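Local coordinates for GH26C (Muricauda sp. MAR_2010_75, PDB 6Q78), which probably hydrolyses internal beta-1,4-mannosidic bonds in mannans as an endo-acting glycoside hydrolase, at residues D142-A147 with K208-S213; F160-E165 with E180-S185. All blocks are in the same frame, centred on the assembly; numbering follows the deposited sequence.

Contact 1: residues D142-A147 with K208-S213; sequences DDVLRA and KSLVGS
L145 reaches from helix 132-150 to the backbone of the loop 208-213. Its CG stands anti to the carbonyl carbon (chi1 -61°), and both methyls beyond it meet the carbonyl oxygen of V211. L145 CD2 lies 3.4 Å from V211 O, and L145 CD1 lies 4.0 Å from it. L145 CD2 also comes within 4.3 Å of L210 CB. V144 works one residue earlier, deeper in the fold. V144 CG1 meets L210 CD1 at 4.1 Å, and the two side chains cross at about a right angle. V218 touches both L145 and L210, and V144 also packs on S115 and F156 of the barrel strands. V144 and L210 are buried, and their methyls form the apolar inner side. The outer side is looser. V211 is exposed, and its CB points away from the helix. The helix backbone approaches closest at G212, with 5.7 Å between L145 CA and G212 CA. No hydrogen bond joins the two segments, but S209 O bonds R141 and S213 OG bonds D149, both on the same helix. The arrangement belongs to the (beta/alpha)8 barrel: an outer helix packs against the loop that leads from helix 193-208 into strand 220-223.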
ATOM      1  N   ASP A 142       6.985 -16.366  -0.080  1.00  7.88           N
ATOM      2  CA  ASP A 142       8.030 -16.567  -1.087  1.00  7.66           C
ATOM      3  C   ASP A 142       8.165 -15.348  -2.012  1.00  7.46           C
ATOM      4  O   ASP A 142       9.290 -14.942  -2.340  1.00  8.13           O
ATOM      5  CB  ASP A 142       7.701 -17.785  -1.924  1.00 10.57           C
ATOM      6  CG  ASP A 142       7.953 -19.102  -1.184  1.00 15.99           C
ATOM      7  OD1 ASP A 142       8.516 -19.095  -0.051  1.00 19.67           O
ATOM      8  OD2 ASP A 142       7.584 -20.145  -1.745  1.00 21.53           O
ATOM      9  N   ASP A 143       7.047 -14.734  -2.415  1.00  8.81           N
ATOM     10  CA  ASP A 143       7.126 -13.576  -3.315  1.00  6.94           C
ATOM     11  C   ASP A 143       7.723 -12.366  -2.599  1.00  6.68           C
ATOM     12  O   ASP A 143       8.515 -11.615  -3.197  1.00  7.03           O
ATOM     13  CB  ASP A 143       5.725 -13.227  -3.847  1.00  7.70           C
ATOM     14  CG  ASP A 143       5.204 -14.215  -4.878  1.00  9.90           C
ATOM     15  OD1 ASP A 143       3.987 -14.095  -5.261  1.00 11.57           O
ATOM     16  OD2 ASP A 143       5.960 -15.105  -5.293  1.00 14.70           O
ATOM     17  N   VAL A 144       7.391 -12.184  -1.310  1.00  6.50           N
ATOM     18  CA  VAL A 144       7.942 -11.073  -0.532  1.00  6.37           C
ATOM     19  C   VAL A 144       9.451 -11.240  -0.333  1.00  7.65           C
ATOM     20  O   VAL A 144      10.216 -10.260  -0.432  1.00  7.87           O
ATOM     21  CB  VAL A 144       7.173 -10.965   0.798  1.00  6.69           C
ATOM     22  CG1 VAL A 144       7.905 -10.071   1.842  1.00  8.63           C
ATOM     23  CG2 VAL A 144       5.782 -10.377   0.521  1.00  8.24           C
ATOM     24  N   LEU A 145       9.896 -12.464  -0.019  1.00  6.97           N
ATOM     25  CA  LEU A 145      11.330 -12.685   0.150  1.00  7.36           C
ATOM     26  C   LEU A 145      12.062 -12.499  -1.165  1.00  7.53           C
ATOM     27  O   LEU A 145      13.166 -11.913  -1.183  1.00  9.06           O
ATOM     28  CB  LEU A 145      11.623 -14.075   0.726  1.00  7.74           C
ATOM     29  CG  LEU A 145      11.034 -14.371   2.103  1.00 12.99           C
ATOM     30  CD1 LEU A 145      11.387 -15.835   2.488  1.00 13.06           C
ATOM     31  CD2 LEU A 145      11.601 -13.411   3.138  1.00 19.02           C
ATOM     32  N   ARG A 146      11.475 -12.982  -2.277  1.00  7.56           N
ATOM     33  CA  ARG A 146      12.040 -12.743  -3.610  1.00  8.51           C
ATOM     34  C   ARG A 146      12.161 -11.247  -3.874  1.00  9.34           C
ATOM     35  O   ARG A 146      13.211 -10.747  -4.328  1.00  8.47           O
ATOM     36  CB  ARG A 146      11.113 -13.374  -4.654  1.00 11.30           C
ATOM     37  CG  ARG A 146      11.306 -12.912  -6.122  1.00 13.10           C
ATOM     38  CD  ARG A 146      10.413 -13.757  -7.030  1.00 17.61           C
ATOM     39  NE  ARG A 146      10.337 -13.298  -8.404  1.00 20.51           N
ATOM     40  CZ  ARG A 146       9.493 -13.807  -9.294  1.00 20.60           C
ATOM     41  NH1 ARG A 146       8.647 -14.766  -8.929  1.00 22.85           N
ATOM     42  NH2 ARG A 146       9.482 -13.347 -10.542  1.00 30.00           N
ATOM     43  N   ALA A 147      11.093 -10.500  -3.575  1.00  7.36           N
ATOM     44  CA  ALA A 147      11.133  -9.056  -3.786  1.00  6.97           C
ATOM     45  C   ALA A 147      12.249  -8.416  -2.967  1.00  7.10           C
ATOM     46  O   ALA A 147      13.036  -7.607  -3.490  1.00  7.87           O
ATOM     47  CB  ALA A 147       9.771  -8.433  -3.427  1.00  9.33           C
ATOM     48  N   LYS A 208       7.493 -11.192  11.532  1.00  9.12           N
ATOM     49  CA  LYS A 208       8.798 -11.453  12.138  1.00 12.48           C
ATOM     50  C   LYS A 208       9.468 -12.691  11.571  1.00 11.74           C
ATOM     51  O   LYS A 208      10.646 -12.924  11.887  1.00 19.75           O
ATOM     52  CB  LYS A 208       8.642 -11.648  13.624  1.00 14.05           C
ATOM     53  CG  LYS A 208       8.266 -10.423  14.371  1.00 15.52           C
ATOM     54  CD  LYS A 208       8.124 -10.841  15.840  1.00 21.67           C
ATOM     55  CE  LYS A 208       7.808  -9.725  16.706  1.00 24.19           C
ATOM     56  NZ  LYS A 208       7.804 -10.292  18.095  1.00 30.82           N
ATOM     57  N   SER A 209       8.772 -13.467  10.739  1.00  9.59           N
ATOM     58  CA  SER A 209       9.335 -14.646  10.100  1.00 13.51           C
ATOM     59  C   SER A 209      10.028 -14.315   8.791  1.00 13.57           C
ATOM     60  O   SER A 209      10.664 -15.202   8.216  1.00 14.86           O
ATOM     61  CB  SER A 209       8.254 -15.705   9.801  1.00 13.56           C
ATOM     62  OG  SER A 209       7.585 -15.458   8.564  1.00 12.71           O
ATOM     63  N   LEU A 210       9.898 -13.076   8.293  1.00 10.03           N
ATOM     64  CA  LEU A 210      10.375 -12.732   6.950  1.00  8.04           C
ATOM     65  C   LEU A 210      11.862 -12.420   7.014  1.00 12.76           C
ATOM     66  O   LEU A 210      12.250 -11.283   7.317  1.00 12.70           O
ATOM     67  CB  LEU A 210       9.618 -11.515   6.422  1.00  7.25           C
ATOM     68  CG  LEU A 210       8.120 -11.694   6.294  1.00  8.58           C
ATOM     69  CD1 LEU A 210       7.482 -10.353   5.919  1.00 10.46           C
ATOM     70  CD2 LEU A 210       7.816 -12.762   5.193  1.00  9.52           C
ATOM     71  N   VAL A 211      12.695 -13.419   6.728  1.00 10.06           N
ATOM     72  CA  VAL A 211      14.159 -13.257   6.757  1.00 11.51           C
ATOM     73  C   VAL A 211      14.688 -13.389   5.328  1.00 12.12           C
ATOM     74  O   VAL A 211      14.485 -14.425   4.679  1.00 13.68           O
ATOM     75  CB  VAL A 211      14.833 -14.262   7.704  1.00 10.79           C
ATOM     76  CG1 VAL A 211      16.356 -14.039   7.642  1.00 13.96           C
ATOM     77  CG2 VAL A 211      14.300 -14.113   9.122  1.00 19.82           C
ATOM     78  N   GLY A 212      15.363 -12.337   4.840  1.00 10.58           N
ATOM     79  CA  GLY A 212      15.916 -12.350   3.491  1.00 10.24           C
ATOM     80  C   GLY A 212      17.130 -13.258   3.379  1.00 15.44           C
ATOM     81  O   GLY A 212      17.647 -13.806   4.358  1.00 13.13           O
ATOM     82  N   SER A 213      17.582 -13.430   2.136  1.00 13.53           N
ATOM     83  CA  SER A 213      18.768 -14.250   1.914  1.00 14.93           C
ATOM     84  C   SER A 213      19.992 -13.670   2.596  1.00 19.20           C
ATOM     85  O   SER A 213      20.932 -14.425   2.893  1.00 20.56           O
ATOM     86  CB  SER A 213      19.002 -14.494   0.405  1.00 13.46           C
ATOM     87  OG  SER A 213      17.989 -15.287  -0.159  1.00 17.80           O
TER

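Contact 2: residues F160-E165 with E180-S185; sequences FREPFE and ENALKS
F164 holds CG anti to its carbonyl carbon (chi1 -72°), and its ring reaches N181, A182 and S185. E162 places CG between its backbone N and carbonyl carbon (chi1 69°), and the chain bends again at chi2. Its carboxylate thus folds back over its own loop, while E162 CB packs 4.1 Å from A182 CB. The setting is a beta-to-alpha loop of the TIM barrel, folded against helix 176-186 that follows it. The F164 ring has N181 O at its edge, 3.8 Å from F164 CE2. F164 CZ lies 3.7 Å from S185 CB, and F177 meets the ring edge-to-face. P163 packs on the helix too, with P163 CD 3.7 Å from A182 CB. The two carboxylate oxygens of E162 each take one backbone N-H. F164 N bonds E162 OE2 at 2.8 Å from above the carboxylate plane. E165 N bonds E162 OE1 at 2.7 Å on the syn side, though tilted 31° out of that plane. An alanine at E162 would keep the CB contact but would probably leave these two N-H groups without their acceptor and let the turn carrying F164 shift. No hydrogen bond crosses between the segments. The hydroxyl of S185 is held by A182 O and by ND2 of N192, and S185 OG sits 3.5 Å from P163 CG.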
ATOM      1  N   PHE A 160      -9.515  -7.482   5.584  1.00  7.51           N
ATOM      2  CA  PHE A 160      -9.813  -8.208   6.823  1.00  9.30           C
ATOM      3  C   PHE A 160     -11.300  -8.543   6.868  1.00  7.44           C
ATOM      4  O   PHE A 160     -12.146  -7.655   6.929  1.00  8.07           O
ATOM      5  CB  PHE A 160      -9.369  -7.282   7.961  1.00  9.10           C
ATOM      6  CG  PHE A 160      -9.618  -7.797   9.382  1.00  7.58           C
ATOM      7  CD1 PHE A 160      -9.726  -9.144   9.662  1.00 10.05           C
ATOM      8  CD2 PHE A 160      -9.678  -6.889  10.432  1.00  8.19           C
ATOM      9  CE1 PHE A 160      -9.926  -9.574  10.985  1.00 10.42           C
ATOM     10  CE2 PHE A 160      -9.920  -7.309  11.725  1.00  9.83           C
ATOM     11  CZ  PHE A 160     -10.051  -8.647  12.004  1.00  9.20           C
ATOM     12  N   ARG A 161     -11.618  -9.826   6.763  1.00  7.62           N
ATOM     13  CA  ARG A 161     -13.019 -10.234   6.819  1.00  8.41           C
ATOM     14  C   ARG A 161     -13.582  -9.927   8.199  1.00  9.34           C
ATOM     15  O   ARG A 161     -12.917 -10.108   9.221  1.00 10.60           O
ATOM     16  CB  ARG A 161     -13.165 -11.719   6.453  1.00  8.32           C
ATOM     17  CG  ARG A 161     -12.775 -11.964   5.000  1.00  9.03           C
ATOM     18  CD  ARG A 161     -12.749 -13.438   4.632  1.00 10.31           C
ATOM     19  NE  ARG A 161     -11.952 -13.614   3.427  1.00 18.09           N
ATOM     20  CZ  ARG A 161     -12.398 -13.488   2.188  1.00 20.00           C
ATOM     21  NH1 ARG A 161     -13.668 -13.190   1.953  1.00 23.78           N
ATOM     22  NH2 ARG A 161     -11.535 -13.640   1.168  1.00 21.42           N
ATOM     23  N   GLU A 162     -14.828  -9.477   8.226  1.00  9.53           N
ATOM     24  CA  GLU A 162     -15.405  -8.961   9.447  1.00  9.28           C
ATOM     25  C   GLU A 162     -15.481 -10.068  10.498  1.00  9.35           C
ATOM     26  O   GLU A 162     -15.608 -11.251  10.163  1.00 10.05           O
ATOM     27  CB  GLU A 162     -16.787  -8.356   9.163  1.00  9.57           C
ATOM     28  CG  GLU A 162     -17.908  -9.374   8.788  1.00 10.33           C
ATOM     29  CD  GLU A 162     -18.434 -10.122   9.986  1.00 11.92           C
ATOM     30  OE1 GLU A 162     -18.877 -11.308   9.828  1.00 13.91           O
ATOM     31  OE2 GLU A 162     -18.428  -9.522  11.085  1.00 14.38           O
ATOM     32  N   PRO A 163     -15.424  -9.699  11.783  1.00 10.06           N
ATOM     33  CA  PRO A 163     -15.086 -10.685  12.829  1.00 10.37           C
ATOM     34  C   PRO A 163     -16.212 -11.609  13.262  1.00 10.33           C
ATOM     35  O   PRO A 163     -15.919 -12.679  13.831  1.00 14.35           O
ATOM     36  CB  PRO A 163     -14.640  -9.799  14.018  1.00 13.37           C
ATOM     37  CG  PRO A 163     -15.446  -8.536  13.811  1.00 10.43           C
ATOM     38  CD  PRO A 163     -15.394  -8.329  12.300  1.00  9.57           C
ATOM     39  N   PHE A 164     -17.477 -11.255  13.034  1.00 10.73           N
ATOM     40  CA  PHE A 164     -18.558 -12.083  13.560  1.00 12.98           C
ATOM     41  C   PHE A 164     -18.625 -13.426  12.848  1.00 18.68           C
ATOM     42  O   PHE A 164     -18.813 -14.469  13.489  1.00 18.01           O
ATOM     43  CB  PHE A 164     -19.899 -11.348  13.473  1.00 12.36           C
ATOM     44  CG  PHE A 164     -20.034 -10.221  14.451  1.00 13.32           C
ATOM     45  CD1 PHE A 164     -20.347 -10.481  15.771  1.00 15.70           C
ATOM     46  CD2 PHE A 164     -19.845  -8.903  14.046  1.00 17.15           C
ATOM     47  CE1 PHE A 164     -20.469  -9.440  16.696  1.00 15.24           C
ATOM     48  CE2 PHE A 164     -19.965  -7.864  14.948  1.00 15.15           C
ATOM     49  CZ  PHE A 164     -20.295  -8.124  16.273  1.00 16.07           C
ATOM     50  N   GLU A 165     -18.527 -13.421  11.518  1.00 12.71           N
ATOM     51  CA  GLU A 165     -18.544 -14.674  10.780  1.00 14.98           C
ATOM     52  C   GLU A 165     -17.287 -14.908   9.956  1.00 14.78           C
ATOM     53  O   GLU A 165     -17.055 -16.040   9.508  1.00 14.05           O
ATOM     54  CB  GLU A 165     -19.793 -14.783   9.883  1.00 13.08           C
ATOM     55  CG  GLU A 165     -21.113 -14.895  10.701  1.00 18.96           C
ATOM     56  CD  GLU A 165     -22.369 -15.072   9.845  1.00 35.16           C
ATOM     57  OE1 GLU A 165     -22.332 -14.832   8.615  1.00 39.32           O
ATOM     58  OE2 GLU A 165     -23.414 -15.451  10.423  1.00 45.80           O
ATOM     59  N   GLU A 180     -22.782  -2.578  11.023  1.00 16.24           N
ATOM     60  CA  GLU A 180     -22.918  -1.539  12.031  1.00 16.83           C
ATOM     61  C   GLU A 180     -22.121  -1.825  13.291  1.00 18.65           C
ATOM     62  O   GLU A 180     -21.894  -0.909  14.084  1.00 18.77           O
ATOM     63  CB  GLU A 180     -24.403  -1.299  12.331  1.00 24.07           C
ATOM     64  CG  GLU A 180     -25.099  -0.675  11.124  1.00 21.07           C
ATOM     65  CD  GLU A 180     -26.577  -0.386  11.346  1.00 36.96           C
ATOM     66  OE1 GLU A 180     -27.083  -0.592  12.474  1.00 35.67           O
ATOM     67  OE2 GLU A 180     -27.232   0.045  10.369  1.00 41.94           O
ATOM     68  N   ASN A 181     -21.650  -3.053  13.480  1.00 15.21           N
ATOM     69  CA  ASN A 181     -21.010  -3.404  14.739  1.00 17.04           C
ATOM     70  C   ASN A 181     -19.633  -4.038  14.615  1.00 13.36           C
ATOM     71  O   ASN A 181     -18.974  -4.218  15.643  1.00 13.31           O
ATOM     72  CB  ASN A 181     -21.907  -4.350  15.549  1.00 14.07           C
ATOM     73  CG  ASN A 181     -23.189  -3.679  15.978  1.00 18.12           C
ATOM     74  OD1 ASN A 181     -23.220  -3.004  17.001  1.00 21.39           O
ATOM     75  ND2 ASN A 181     -24.245  -3.812  15.166  1.00 18.06           N
ATOM     76  N   ALA A 182     -19.155  -4.352  13.408  1.00 11.91           N
ATOM     77  CA  ALA A 182     -17.880  -5.050  13.285  1.00 10.68           C
ATOM     78  C   ALA A 182     -16.735  -4.268  13.914  1.00 12.02           C
ATOM     79  O   ALA A 182     -15.959  -4.827  14.696  1.00 10.57           O
ATOM     80  CB  ALA A 182     -17.613  -5.366  11.813  1.00 12.95           C
ATOM     81  N   LEU A 183     -16.580  -2.985  13.549  1.00 10.34           N
ATOM     82  CA  LEU A 183     -15.427  -2.225  14.045  1.00 11.79           C
ATOM     83  C   LEU A 183     -15.562  -1.983  15.540  1.00 12.22           C
ATOM     84  O   LEU A 183     -14.623  -2.206  16.309  1.00 10.51           O
ATOM     85  CB  LEU A 183     -15.264  -0.893  13.289  1.00 11.97           C
ATOM     86  CG  LEU A 183     -13.986  -0.128  13.691  1.00 12.85           C
ATOM     87  CD1 LEU A 183     -13.378   0.680  12.523  1.00 13.76           C
ATOM     88  CD2 LEU A 183     -14.233   0.805  14.837  1.00 12.40           C
ATOM     89  N   LYS A 184     -16.742  -1.569  15.983  1.00 12.50           N
ATOM     90  CA  LYS A 184     -16.947  -1.399  17.418  1.00 12.40           C
ATOM     91  C   LYS A 184     -16.573  -2.662  18.190  1.00 11.94           C
ATOM     92  O   LYS A 184     -16.025  -2.579  19.299  1.00 14.90           O
ATOM     93  CB  LYS A 184     -18.399  -0.986  17.723  1.00 15.59           C
ATOM     94  CG  LYS A 184     -18.778   0.392  17.157  1.00 19.65           C
ATOM     95  CD  LYS A 184     -20.301   0.591  17.088  1.00 25.42           C
ATOM     96  CE  LYS A 184     -20.644   1.886  16.360  1.00 27.60           C
ATOM     97  NZ  LYS A 184     -22.121   2.024  16.198  1.00 38.43           N
ATOM     98  N   SER A 185     -16.853  -3.847  17.618  1.00 11.52           N
ATOM     99  CA  SER A 185     -16.641  -5.090  18.344  1.00 11.62           C
ATOM    100  C   SER A 185     -15.165  -5.445  18.516  1.00 11.16           C
ATOM    101  O   SER A 185     -14.853  -6.331  19.316  1.00 11.45           O
ATOM    102  CB  SER A 185     -17.391  -6.252  17.678  1.00 11.65           C
ATOM    103  OG  SER A 185     -16.657  -6.732  16.542  1.00 11.51           O
TER

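Contact 2 is nested within the chain loop that contact 1 closes. Helix 132-150 runs into strand 153-157, which leads to the loop 160-165. The chain then passes through helices 176-186 and 193-208 before it reaches 208-213. The contacts do not touch: their centres are 30 Å apart, and their nearest atoms about 16 Å. Contact 1 includes a loop that enters a barrel strand. Contact 2 includes one that leaves a strand. In TIM-barrel glycoside hydrolases the active site opens at the C-terminal ends of the strands, so contact 2 belongs to the loops on that side, and the 208-213 loop of contact 1 to the opposite end.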